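Side-chain contacts in cleavage and polyadenylation specificity factor 100 KD subunit (Methanosarcina mazei, PDB 2XR1), which probably terminates transcription by cleaving nascent RNA at the exit channel of RNA polymerase with two zinc ions, then degrading the released RNA: residues E164-V169 against H307-D312; V195-F200 against L631-T636; D239-T244 against G252-L257; L311-V316 against G335-H340; T317-A320 against K324-F327. All coordinates share one frame; numbering follows the deposited sequence.

Contact 1. Residues E164-V169 against H307-D312; sequences EILKTV and HTIPLD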
# COMPACT_ATOMS: atom_id res chain seq x y z
N GLU B 164 -27.29 -15.99 -10.81
CA GLU B 164 -26.75 -16.24 -9.49
C GLU B 164 -25.58 -15.34 -9.15
O GLU B 164 -25.46 -14.89 -8.02
CB GLU B 164 -26.37 -17.71 -9.35
CG GLU B 164 -26.09 -18.16 -7.92
CD GLU B 164 -27.30 -17.96 -6.94
OE1 GLU B 164 -28.37 -18.64 -7.09
OE2 GLU B 164 -27.14 -17.11 -6.01
N ILE B 165 -24.71 -15.08 -10.13
CA ILE B 165 -23.60 -14.16 -9.94
C ILE B 165 -24.13 -12.74 -9.73
O ILE B 165 -23.54 -12.00 -8.96
CB ILE B 165 -22.67 -14.14 -11.17
CG1 ILE B 165 -21.97 -15.47 -11.33
CG2 ILE B 165 -21.59 -13.02 -11.08
CD1 ILE B 165 -21.52 -15.69 -12.72
N LEU B 166 -25.19 -12.34 -10.43
CA LEU B 166 -25.77 -11.01 -10.20
C LEU B 166 -26.34 -10.90 -8.79
O LEU B 166 -26.19 -9.86 -8.15
CB LEU B 166 -26.85 -10.66 -11.23
CG LEU B 166 -26.39 -10.36 -12.69
CD1 LEU B 166 -27.53 -9.82 -13.50
CD2 LEU B 166 -25.23 -9.41 -12.75
N LYS B 167 -26.97 -11.96 -8.30
CA LYS B 167 -27.52 -11.92 -6.95
C LYS B 167 -26.43 -11.76 -5.92
O LYS B 167 -26.64 -11.09 -4.91
CB LYS B 167 -28.27 -13.19 -6.62
CG LYS B 167 -29.66 -13.28 -7.15
CD LYS B 167 -30.38 -14.49 -6.52
CE LYS B 167 -31.04 -15.38 -7.57
NZ LYS B 167 -31.30 -16.75 -7.02
N THR B 168 -25.29 -12.40 -6.15
CA THR B 168 -24.22 -12.42 -5.14
C THR B 168 -23.55 -11.06 -5.09
O THR B 168 -23.34 -10.48 -4.04
CB THR B 168 -23.19 -13.60 -5.40
OG1 THR B 168 -23.87 -14.86 -5.25
CG2 THR B 168 -22.05 -13.57 -4.41
N VAL B 169 -23.23 -10.56 -6.27
CA VAL B 169 -22.66 -9.23 -6.43
C VAL B 169 -23.59 -8.17 -5.86
O VAL B 169 -23.14 -7.24 -5.18
CB VAL B 169 -22.42 -8.95 -7.91
CG1 VAL B 169 -22.14 -7.50 -8.13
CG2 VAL B 169 -21.28 -9.83 -8.37
N HIS B 307 -19.05 -12.47 -15.62
CA HIS B 307 -19.00 -11.49 -14.55
C HIS B 307 -18.98 -10.08 -15.07
O HIS B 307 -18.82 -9.16 -14.28
CB HIS B 307 -17.77 -11.74 -13.67
CG HIS B 307 -17.85 -12.99 -12.86
ND1 HIS B 307 -17.73 -14.24 -13.42
CD2 HIS B 307 -18.07 -13.18 -11.54
CE1 HIS B 307 -17.88 -15.16 -12.47
NE2 HIS B 307 -18.07 -14.54 -11.32
N THR B 308 -19.11 -9.87 -16.36
CA THR B 308 -19.08 -8.51 -16.84
C THR B 308 -20.48 -7.87 -16.80
O THR B 308 -21.46 -8.45 -17.27
CB THR B 308 -18.52 -8.40 -18.26
OG1 THR B 308 -17.24 -9.02 -18.32
CG2 THR B 308 -18.37 -6.93 -18.69
N ILE B 309 -20.53 -6.64 -16.26
CA ILE B 309 -21.76 -5.86 -16.20
C ILE B 309 -21.62 -4.53 -16.95
O ILE B 309 -20.99 -3.60 -16.48
CB ILE B 309 -22.18 -5.61 -14.75
CG1 ILE B 309 -22.24 -6.94 -13.97
CG2 ILE B 309 -23.50 -4.91 -14.72
CD1 ILE B 309 -22.33 -6.75 -12.47
N PRO B 310 -22.17 -4.44 -18.14
CA PRO B 310 -21.98 -3.19 -18.88
C PRO B 310 -22.78 -2.07 -18.33
O PRO B 310 -23.88 -2.31 -17.91
CB PRO B 310 -22.51 -3.52 -20.27
CG PRO B 310 -23.47 -4.73 -20.06
CD PRO B 310 -22.83 -5.50 -18.95
N LEU B 311 -22.25 -0.85 -18.38
CA LEU B 311 -22.95 0.35 -18.02
C LEU B 311 -22.77 1.36 -19.10
O LEU B 311 -21.66 1.53 -19.62
CB LEU B 311 -22.34 0.94 -16.78
CG LEU B 311 -22.13 -0.01 -15.61
CD1 LEU B 311 -21.51 0.83 -14.49
CD2 LEU B 311 -23.44 -0.69 -15.22
N ASP B 312 -23.83 2.07 -19.43
CA ASP B 312 -23.74 3.15 -20.40
C ASP B 312 -23.16 4.44 -19.78
O ASP B 312 -23.20 4.65 -18.55
CB ASP B 312 -25.10 3.41 -21.01
CG ASP B 312 -25.55 2.27 -21.96
OD1 ASP B 312 -24.98 2.14 -23.05
OD2 ASP B 312 -26.48 1.49 -21.64

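Contact 2. Residues V195-F200 against L631-T636; sequences VGRSCF and LTNLET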
# COMPACT_ATOMS: atom_id res chain seq x y z
N VAL B 195 4.33 3.05 -20.01
CA VAL B 195 3.12 2.71 -20.74
C VAL B 195 3.02 1.23 -20.59
O VAL B 195 4.03 0.55 -20.71
CB VAL B 195 3.25 3.05 -22.22
CG1 VAL B 195 2.16 2.44 -22.96
CG2 VAL B 195 3.25 4.58 -22.39
N GLY B 196 1.86 0.70 -20.28
CA GLY B 196 1.77 -0.73 -20.09
C GLY B 196 1.35 -1.11 -18.69
O GLY B 196 1.67 -0.42 -17.74
N ARG B 197 0.59 -2.21 -18.62
CA ARG B 197 0.11 -2.87 -17.42
C ARG B 197 -0.51 -1.94 -16.38
O ARG B 197 -0.27 -2.10 -15.19
CB ARG B 197 1.18 -3.77 -16.82
CG ARG B 197 2.49 -3.08 -16.50
CD ARG B 197 3.37 -3.90 -15.54
NE ARG B 197 4.48 -3.09 -15.09
CZ ARG B 197 5.45 -3.50 -14.31
NH1 ARG B 197 5.46 -4.75 -13.86
NH2 ARG B 197 6.43 -2.66 -14.00
N SER B 198 -1.31 -1.00 -16.85
CA SER B 198 -2.15 -0.18 -16.04
C SER B 198 -2.95 -1.06 -15.12
O SER B 198 -3.51 -2.10 -15.55
CB SER B 198 -3.11 0.62 -16.91
OG SER B 198 -2.49 1.74 -17.57
N CYS B 199 -3.03 -0.61 -13.87
CA CYS B 199 -3.74 -1.33 -12.82
C CYS B 199 -3.64 -0.49 -11.53
O CYS B 199 -2.53 -0.20 -11.08
CB CYS B 199 -3.11 -2.71 -12.60
SG CYS B 199 -4.00 -3.71 -11.39
N PHE B 200 -4.77 -0.06 -10.98
CA PHE B 200 -4.79 0.86 -9.86
C PHE B 200 -5.78 0.37 -8.81
O PHE B 200 -6.81 -0.24 -9.11
CB PHE B 200 -5.18 2.27 -10.34
CG PHE B 200 -4.16 2.90 -11.20
CD1 PHE B 200 -3.13 3.69 -10.63
CD2 PHE B 200 -4.15 2.68 -12.56
CE1 PHE B 200 -2.14 4.26 -11.42
CE2 PHE B 200 -3.13 3.24 -13.36
CZ PHE B 200 -2.13 4.03 -12.80
N LEU B 631 2.81 9.40 -10.38
CA LEU B 631 2.71 8.22 -9.52
C LEU B 631 3.89 7.26 -9.77
O LEU B 631 4.56 7.34 -10.79
CB LEU B 631 1.38 7.51 -9.74
CG LEU B 631 0.10 8.27 -9.40
CD1 LEU B 631 -1.13 7.43 -9.73
CD2 LEU B 631 0.10 8.65 -7.93
N THR B 632 4.16 6.40 -8.78
CA THR B 632 5.20 5.38 -8.87
C THR B 632 4.55 4.05 -8.61
O THR B 632 3.71 3.94 -7.74
CB THR B 632 6.34 5.66 -7.86
OG1 THR B 632 7.11 6.77 -8.30
CG2 THR B 632 7.29 4.48 -7.71
N ASN B 633 4.92 3.01 -9.36
CA ASN B 633 4.37 1.68 -9.06
C ASN B 633 4.67 1.31 -7.61
O ASN B 633 5.78 1.47 -7.19
CB ASN B 633 4.94 0.61 -10.00
CG ASN B 633 4.45 0.77 -11.40
OD1 ASN B 633 3.41 1.38 -11.62
ND2 ASN B 633 5.16 0.22 -12.36
N LEU B 634 3.64 0.88 -6.90
CA LEU B 634 3.71 0.39 -5.52
C LEU B 634 3.67 1.44 -4.44
O LEU B 634 3.76 1.08 -3.29
CB LEU B 634 4.85 -0.61 -5.25
CG LEU B 634 4.80 -1.92 -6.04
CD1 LEU B 634 6.03 -2.71 -5.77
CD2 LEU B 634 3.53 -2.72 -5.71
N GLU B 635 3.50 2.70 -4.79
CA GLU B 635 3.20 3.77 -3.85
C GLU B 635 1.70 3.94 -3.67
O GLU B 635 0.93 3.58 -4.54
CB GLU B 635 3.82 5.09 -4.33
CG GLU B 635 5.35 5.01 -4.46
CD GLU B 635 6.13 6.35 -4.20
OE1 GLU B 635 5.68 7.40 -4.69
OE2 GLU B 635 7.21 6.32 -3.52
N THR B 636 1.28 4.40 -2.51
CA THR B 636 -0.12 4.66 -2.23
C THR B 636 -0.22 6.11 -1.80
O THR B 636 0.47 6.57 -0.93
CB THR B 636 -0.72 3.76 -1.10
OG1 THR B 636 -0.54 2.40 -1.43
CG2 THR B 636 -2.25 3.97 -0.93

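Contact 3. Residues D239-T244 against G252-L257; sequences DAVIVT and GLVPLL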
# COMPACT_ATOMS: atom_id res chain seq x y z
N ASP B 239 -14.05 -5.50 -4.32
CA ASP B 239 -15.44 -5.28 -4.64
C ASP B 239 -15.75 -5.25 -6.14
O ASP B 239 -16.80 -5.75 -6.58
CB ASP B 239 -15.92 -4.00 -3.96
CG ASP B 239 -15.94 -4.13 -2.43
OD1 ASP B 239 -14.88 -4.53 -1.81
OD2 ASP B 239 -17.02 -3.85 -1.81
N ALA B 240 -14.84 -4.67 -6.93
CA ALA B 240 -15.08 -4.55 -8.38
C ALA B 240 -13.83 -4.30 -9.19
O ALA B 240 -12.83 -3.87 -8.69
CB ALA B 240 -16.07 -3.48 -8.66
N VAL B 241 -13.90 -4.61 -10.46
CA VAL B 241 -12.87 -4.27 -11.41
C VAL B 241 -13.54 -3.36 -12.42
O VAL B 241 -14.62 -3.66 -12.90
CB VAL B 241 -12.25 -5.55 -12.07
CG1 VAL B 241 -11.32 -5.20 -13.17
CG2 VAL B 241 -11.49 -6.40 -10.98
N ILE B 242 -12.92 -2.21 -12.70
CA ILE B 242 -13.39 -1.36 -13.76
C ILE B 242 -12.43 -1.43 -14.95
O ILE B 242 -11.24 -1.32 -14.78
CB ILE B 242 -13.59 0.07 -13.28
CG1 ILE B 242 -14.91 0.16 -12.49
CG2 ILE B 242 -13.72 1.04 -14.44
CD1 ILE B 242 -14.85 -0.30 -11.08
N VAL B 243 -12.95 -1.63 -16.14
CA VAL B 243 -12.15 -1.60 -17.35
C VAL B 243 -12.51 -0.30 -18.07
O VAL B 243 -13.66 -0.06 -18.45
CB VAL B 243 -12.45 -2.83 -18.23
CG1 VAL B 243 -11.71 -2.73 -19.51
CG2 VAL B 243 -12.13 -4.17 -17.49
N THR B 244 -11.51 0.55 -18.25
CA THR B 244 -11.73 1.87 -18.79
C THR B 244 -11.94 1.83 -20.30
O THR B 244 -12.73 2.60 -20.83
CB THR B 244 -10.54 2.77 -18.51
OG1 THR B 244 -9.40 2.17 -19.10
CG2 THR B 244 -10.28 2.94 -17.03
N GLY B 252 -6.19 -6.71 -20.58
CA GLY B 252 -5.61 -7.98 -20.97
C GLY B 252 -5.34 -9.03 -19.90
O GLY B 252 -5.29 -10.21 -20.21
N LEU B 253 -5.15 -8.62 -18.65
CA LEU B 253 -4.93 -9.56 -17.57
C LEU B 253 -6.12 -9.63 -16.61
O LEU B 253 -6.06 -10.33 -15.60
CB LEU B 253 -3.66 -9.22 -16.82
CG LEU B 253 -2.37 -9.59 -17.58
CD1 LEU B 253 -1.18 -9.12 -16.78
CD2 LEU B 253 -2.27 -11.05 -17.84
N VAL B 254 -7.24 -9.03 -16.97
CA VAL B 254 -8.41 -9.20 -16.16
C VAL B 254 -8.78 -10.68 -16.00
O VAL B 254 -9.19 -11.08 -14.92
CB VAL B 254 -9.60 -8.40 -16.68
CG1 VAL B 254 -10.94 -8.86 -15.97
CG2 VAL B 254 -9.32 -6.92 -16.49
N PRO B 255 -8.61 -11.50 -17.04
CA PRO B 255 -8.89 -12.88 -16.79
C PRO B 255 -7.92 -13.55 -15.83
O PRO B 255 -8.27 -14.56 -15.24
CB PRO B 255 -8.82 -13.53 -18.19
CG PRO B 255 -9.17 -12.46 -19.10
CD PRO B 255 -8.52 -11.22 -18.48
N LEU B 256 -6.70 -13.03 -15.67
CA LEU B 256 -5.76 -13.62 -14.73
C LEU B 256 -6.28 -13.45 -13.30
O LEU B 256 -6.08 -14.30 -12.44
CB LEU B 256 -4.39 -12.94 -14.86
CG LEU B 256 -3.18 -13.53 -14.14
CD1 LEU B 256 -2.96 -14.96 -14.51
CD2 LEU B 256 -1.99 -12.74 -14.49
N LEU B 257 -6.96 -12.31 -13.05
CA LEU B 257 -7.63 -12.10 -11.76
C LEU B 257 -8.58 -13.25 -11.46
O LEU B 257 -8.58 -13.77 -10.34
CB LEU B 257 -8.42 -10.79 -11.73
CG LEU B 257 -7.55 -9.53 -11.88
CD1 LEU B 257 -8.34 -8.24 -11.96
CD2 LEU B 257 -6.55 -9.45 -10.74

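Contact 4. Residues L311-V316 against G335-H340; sequences LDYEEV and GSAISH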
# COMPACT_ATOMS: atom_id res chain seq x y z
N LEU B 311 -22.25 -0.85 -18.38
CA LEU B 311 -22.95 0.35 -18.02
C LEU B 311 -22.77 1.36 -19.10
O LEU B 311 -21.66 1.53 -19.62
CB LEU B 311 -22.34 0.94 -16.78
CG LEU B 311 -22.13 -0.01 -15.61
CD1 LEU B 311 -21.51 0.83 -14.49
CD2 LEU B 311 -23.44 -0.69 -15.22
N ASP B 312 -23.83 2.07 -19.43
CA ASP B 312 -23.74 3.15 -20.40
C ASP B 312 -23.16 4.44 -19.78
O ASP B 312 -23.20 4.65 -18.55
CB ASP B 312 -25.10 3.41 -21.01
CG ASP B 312 -25.55 2.27 -21.96
OD1 ASP B 312 -24.98 2.14 -23.05
OD2 ASP B 312 -26.48 1.49 -21.64
N TYR B 313 -22.62 5.30 -20.65
CA TYR B 313 -22.24 6.63 -20.22
C TYR B 313 -23.37 7.29 -19.41
O TYR B 313 -24.58 7.14 -19.74
CB TYR B 313 -21.94 7.51 -21.41
CG TYR B 313 -20.77 7.11 -22.26
CD1 TYR B 313 -19.66 6.49 -21.71
CD2 TYR B 313 -20.74 7.42 -23.60
CE1 TYR B 313 -18.56 6.15 -22.50
CE2 TYR B 313 -19.64 7.11 -24.37
CZ TYR B 313 -18.56 6.47 -23.83
OH TYR B 313 -17.46 6.12 -24.62
N GLU B 314 -22.96 8.05 -18.38
CA GLU B 314 -23.86 8.93 -17.61
C GLU B 314 -24.86 8.21 -16.70
O GLU B 314 -25.81 8.79 -16.23
CB GLU B 314 -24.61 9.91 -18.52
CG GLU B 314 -23.73 10.94 -19.19
CD GLU B 314 -24.54 12.07 -19.86
OE1 GLU B 314 -25.81 12.13 -19.73
OE2 GLU B 314 -23.90 12.91 -20.53
N GLU B 315 -24.61 6.94 -16.43
CA GLU B 315 -25.52 6.11 -15.69
C GLU B 315 -24.81 5.90 -14.34
O GLU B 315 -23.81 5.18 -14.29
CB GLU B 315 -25.71 4.83 -16.47
CG GLU B 315 -26.62 3.78 -15.90
CD GLU B 315 -26.98 2.71 -16.96
OE1 GLU B 315 -26.10 1.89 -17.35
OE2 GLU B 315 -28.14 2.72 -17.44
N VAL B 316 -25.33 6.57 -13.30
CA VAL B 316 -24.76 6.56 -11.97
C VAL B 316 -25.09 5.27 -11.27
O VAL B 316 -26.25 4.95 -11.11
CB VAL B 316 -25.33 7.71 -11.07
CG1 VAL B 316 -24.64 7.71 -9.73
CG2 VAL B 316 -25.18 9.05 -11.76
N GLY B 335 -16.11 3.25 -27.02
CA GLY B 335 -16.57 2.81 -25.70
C GLY B 335 -15.66 3.24 -24.59
O GLY B 335 -15.93 2.90 -23.45
N SER B 336 -14.60 3.97 -24.92
CA SER B 336 -13.62 4.41 -23.90
C SER B 336 -14.29 5.31 -22.89
O SER B 336 -15.11 6.15 -23.22
CB SER B 336 -12.40 5.11 -24.52
OG SER B 336 -12.69 6.38 -25.15
N ALA B 337 -13.96 5.14 -21.64
CA ALA B 337 -14.67 5.88 -20.61
C ALA B 337 -13.70 6.61 -19.73
O ALA B 337 -12.55 6.26 -19.60
CB ALA B 337 -15.57 4.98 -19.80
N ILE B 338 -14.20 7.69 -19.20
CA ILE B 338 -13.61 8.40 -18.10
C ILE B 338 -14.43 7.94 -16.89
O ILE B 338 -15.64 7.89 -16.92
CB ILE B 338 -13.76 9.93 -18.35
CG1 ILE B 338 -12.69 10.37 -19.36
CG2 ILE B 338 -13.60 10.67 -17.06
CD1 ILE B 338 -12.92 11.70 -19.83
N SER B 339 -13.77 7.64 -15.82
CA SER B 339 -14.43 7.02 -14.70
C SER B 339 -14.51 7.98 -13.55
O SER B 339 -13.50 8.35 -13.01
CB SER B 339 -13.66 5.78 -14.36
OG SER B 339 -13.72 4.94 -15.52
N HIS B 340 -15.71 8.40 -13.21
CA HIS B 340 -15.93 9.24 -12.06
C HIS B 340 -16.44 8.43 -10.85
O HIS B 340 -17.46 7.72 -10.95
CB HIS B 340 -16.94 10.34 -12.44
CG HIS B 340 -17.26 11.29 -11.34
ND1 HIS B 340 -18.24 11.04 -10.41
CD2 HIS B 340 -16.74 12.50 -11.04
CE1 HIS B 340 -18.29 12.05 -9.56
NE2 HIS B 340 -17.39 12.95 -9.91
O HOH W 1 -17.12 5.72 -27.39

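Contact 5. Residues T317-A320 against K324-F327; sequences TDIA and KLTF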
# COMPACT_ATOMS: atom_id res chain seq x y z
N THR B 317 -24.07 4.57 -10.80
CA THR B 317 -24.18 3.16 -10.46
C THR B 317 -23.51 2.89 -9.12
O THR B 317 -22.31 3.12 -8.97
CB THR B 317 -23.49 2.35 -11.58
OG1 THR B 317 -24.08 2.72 -12.83
CG2 THR B 317 -23.61 0.85 -11.40
N ASP B 318 -24.31 2.47 -8.14
CA ASP B 318 -23.77 2.03 -6.86
C ASP B 318 -22.97 0.75 -7.14
O ASP B 318 -23.55 -0.25 -7.53
CB ASP B 318 -24.87 1.71 -5.84
CG ASP B 318 -25.83 2.88 -5.62
OD1 ASP B 318 -25.33 3.99 -5.37
OD2 ASP B 318 -27.09 2.69 -5.64
N ILE B 319 -21.64 0.79 -6.97
CA ILE B 319 -20.81 -0.39 -7.09
C ILE B 319 -20.31 -0.94 -5.75
O ILE B 319 -19.67 -1.98 -5.70
CB ILE B 319 -19.63 -0.19 -8.04
CG1 ILE B 319 -18.72 0.95 -7.55
CG2 ILE B 319 -20.18 0.01 -9.43
CD1 ILE B 319 -17.47 1.16 -8.42
N ALA B 320 -20.62 -0.22 -4.67
CA ALA B 320 -20.18 -0.56 -3.34
C ALA B 320 -20.98 0.25 -2.33
O ALA B 320 -21.69 1.17 -2.67
CB ALA B 320 -18.69 -0.32 -3.19
N LYS B 324 -20.14 5.35 -5.82
CA LYS B 324 -20.97 5.43 -7.01
C LYS B 324 -20.08 5.74 -8.18
O LYS B 324 -19.27 6.64 -8.10
CB LYS B 324 -22.00 6.53 -6.89
CG LYS B 324 -23.15 6.18 -6.04
CD LYS B 324 -24.18 7.26 -6.08
CE LYS B 324 -25.28 7.06 -5.00
NZ LYS B 324 -24.69 6.72 -3.66
N LEU B 325 -20.27 5.02 -9.27
CA LEU B 325 -19.46 5.16 -10.49
C LEU B 325 -20.32 5.68 -11.64
O LEU B 325 -21.48 5.28 -11.79
CB LEU B 325 -18.92 3.80 -10.90
CG LEU B 325 -18.33 3.69 -12.32
CD1 LEU B 325 -17.07 4.56 -12.48
CD2 LEU B 325 -18.03 2.22 -12.72
N THR B 326 -19.72 6.60 -12.42
CA THR B 326 -20.32 7.11 -13.66
C THR B 326 -19.29 7.12 -14.77
O THR B 326 -18.22 7.75 -14.64
CB THR B 326 -20.82 8.53 -13.56
OG1 THR B 326 -21.37 8.78 -12.27
CG2 THR B 326 -21.90 8.79 -14.63
N PHE B 327 -19.60 6.48 -15.89
CA PHE B 327 -18.71 6.56 -17.03
C PHE B 327 -19.07 7.75 -17.91
O PHE B 327 -20.25 8.11 -18.02
CB PHE B 327 -18.81 5.30 -17.88
CG PHE B 327 -18.18 4.08 -17.27
CD1 PHE B 327 -16.91 4.12 -16.72
CD2 PHE B 327 -18.86 2.88 -17.32
CE1 PHE B 327 -16.34 2.98 -16.19
CE2 PHE B 327 -18.29 1.70 -16.82
CZ PHE B 327 -17.05 1.74 -16.27

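Contact 1. Residues E164-V169 against H307-D312
Ile165 and His307 mark the closest approach of the two backbones, with 7.0 Å between the CA atom of Ile165 and the CA atom of His307. One segment is a turn and a half of helix 159-173; the other is the weakly bonded strand of about 308-310 with the loop on either side of it, and no hydrogen bond joins them. Side chains therefore carry the contact. Ile165 lays both of its branches over one side of the imidazole of His307. Its CD1 stands 3.6 Å above the ring plane, shifted toward the rim, in a CH-pi contact, while its CG2 lies 3.6 Å from CD2 of His307. The two side chains cross at about a right angle; CG of His307 is anti to the carbonyl carbon (chi1 -69°), which brings the imidazole to the isoleucine. The imidazole is tied down from elsewhere too, since ND1 bonds to the carbonyl of Lys303. A second patch is purely aliphatic: CD2 of Leu166 slides past CD1 of Ile309 at 3.9 Å, the two chains running in opposite directions, and Val169 CG1 reaches the same Ile309 CD1 at 4.4 Å. Pro35 also touches Ile309, and Leu166 meets Glu33, so the KHa region borders this patch. Such packing of a helix across an outermost strand is how helix 159-173 is joined to the first sheet of the metallo-beta-lactamase fold.

Contact 2. Residues V195-F200 against L631-T636
Arg197 meets Asn633 and Phe200 meets Leu631 where the loop and strand start of 195-200 face the chain 631-636, which includes a type II beta turn from Thr632 to Glu635; the backbones stay apart, 9.2 Å between the CA atoms of Phe200 and Asn633 at the nearest, so side chains alone make the contact. The setting is the metallo-beta-lactamase sandwich: strand 199-203 belongs to one sheet, and the turn leads from the outermost strand of the other, 627-630, to strand 636-638, outermost in the first within this chain and bonded there to the second subunit. Arg197 and Asn633 bring two donors together, with NH2 of Arg197 3.5 Å from ND2 of Asn633. That pair is no bond; what gathers it is the carboxylate of Glu194, whose OE2 takes both NE of Arg197, in a salt bridge, and ND2 of Asn633. The guanidinium and amide planes stand 85° apart, so the groups neither stack nor share a plane. Arg197 sets CG between its backbone N and carbonyl carbon (chi1 56°) and then runs extended to NE, which carries the guanidinium over to the turn; NH1 bonds to the carbonyl of Thr224. The turn is also part of the dimer: the carbonyl of Asn633 accepts from Arg638 of the second subunit, and that of Leu634 from its Arg185. The side chains of Phe200 and the zinc ligand His607 are about 7 Å apart. At the far end of the contact, CD1 of Leu631 comes obliquely to CE1 of Phe200 at 3.7 Å.

Contact 3. Residues D239-T244 against G252-L257
No ring, amide or carboxylate enters the interface of Val241 and Val243 with Val254 and Leu257; instead of faces and edges, methyl branches meet. This is the strand-to-helix half of a beta-alpha-beta crossover in the metallo-beta-lactamase fold, in which strand 240-242 passes into helix 254-259 and the chain returns in the parallel strand 266-268. The connection carries the histidine-rich zinc motif, with His245, His247, Asp249 and His250 all metal ligands. Val241 and Val243, two residues apart, point toward the helix, while Val254 and Leu257, three apart, point back from it. Val241 divides its branches between them: CG1 is 4.2 Å from CG2 of Val254, and CG2 meets CD1 of Leu257 tip to tip. Leu257 reaches that far because its CG lies anti to the carbonyl carbon (chi1 -64°) and the chain then stays extended. Val266 packs on Val254 from the next strand, and Leu210 on Leu257. Val243 lies close to the metal ligands, its side chain about 5 Å from that of His250. In the final touch the side chains of Val243 and Val254 cross at a slant, CG2 of Val243 lying 4.1 Å from CG2 of Val254.

Contact 4. Residues L311-V316 against G335-H340
Tyr313 and Ser336 link a type II beta turn, Asp312 to Glu315, with the loop that leaves zinc ligand His332 and enters strand 337-343. The phenol OH of Tyr313 donates to the carbonyl O of Ser336 at 2.7 Å. It comes from above the carbonyl plane, 35° out of it, with a C=O...donor angle of 135°. The same hydroxyl accepts from a water at 2.8 Å, and this water in turn takes the N-H of Gly335 at 2.7 Å. One phenol thus holds the loop at two points, directly at the Ser336 carbonyl and through water at the Gly335 N-H. Along the ring edge, near its plane, CB of Ala337 lies 4.2 Å from CE1 of Tyr313. The turn has its own brace, since the backbone N of Asp312 bonds to OE1 of Glu315 at 3.1 Å. Ser336 also bonds through OG to His332 N and Ile333 O, so Ser336 is the second-shell residue, and Tyr313 holds its backbone from one step further out. Tyr464 meets the Tyr313 ring with the planes at about 60°. The turn itself bridges strand 308-310 of one sheet to strand 317-320 of the other, while strand 337-343 runs between strands 323-329 and 348-352.

Contact 5. Residues T317-A320 against K324-F327
Asp318 and Lys324 lie side by side and point the same way from the sheet. The carboxylate is drawn along the lysine chain, and the bend at its last torsion (chi4 46°) folds NZ back to OD1 of Asp318, a salt bridge of 3.3 Å. Asp318 and Lys324 form an antiparallel non-hydrogen-bonded pair, with CA atoms 4.4 Å apart, and their side chains leave the same face. Ile319 and Leu325 cross at a slant: CD1 of Ile319 rests on CB of Leu325 at 3.9 Å, with Leu325 on the face opposite the charged pair. Ile319 sets CG1 between its backbone N and carbonyl carbon (chi1 60°), which swings the branch across toward the neighbouring strand. Thr317 is on Leu325's face as well, its OG1 committed to the carbonyl of Glu315. Thr317 and Leu325 are the hydrogen-bonded pair, tied by two bonds: Thr317 N to Leu325 O at 2.9 Å and Leu325 N to Thr317 O at 2.8 Å, the second nearly straight at 171°. Thr317 O also lies 3.3 Å from CA of Lys324, a CA-H...O contact. Ile242 of the other sheet touches Ile319, Leu325 and Phe327, while the charged pair is partly exposed. The two strands follow each other in the chain, a beta hairpin whose first strand is outermost within this chain in the second sheet of the alpha-beta-beta-alpha sandwich of the metallo-beta-lactamase fold.

Contacts 1, 2 and 3 reach the first seven-stranded sheet, and contacts 4 and 5 reach the second; together they sample both halves of the metallo-beta-lactamase sandwich. Contact 2 closes a long loop within which contacts 3, 4 and 5 are nested, and contact 5 is itself nested inside contact 4, the two centres being 9 Å apart. Contacts 1 and 4 share Leu311 and Asp312, where the chain passes between sheets. The halves meet at contact 3: Thr244 O probably bonds to Ala337 N, 2.9 Å away, and Ile242 packs on Phe327 and Leu325. Contact 2 lies about 26 Å from contact 1 but about 14 Å from contact 3, between centres, and borders the dimer partner. Contacts 2, 3 and 4 each bring side chains within about 10 Å of a zinc ion.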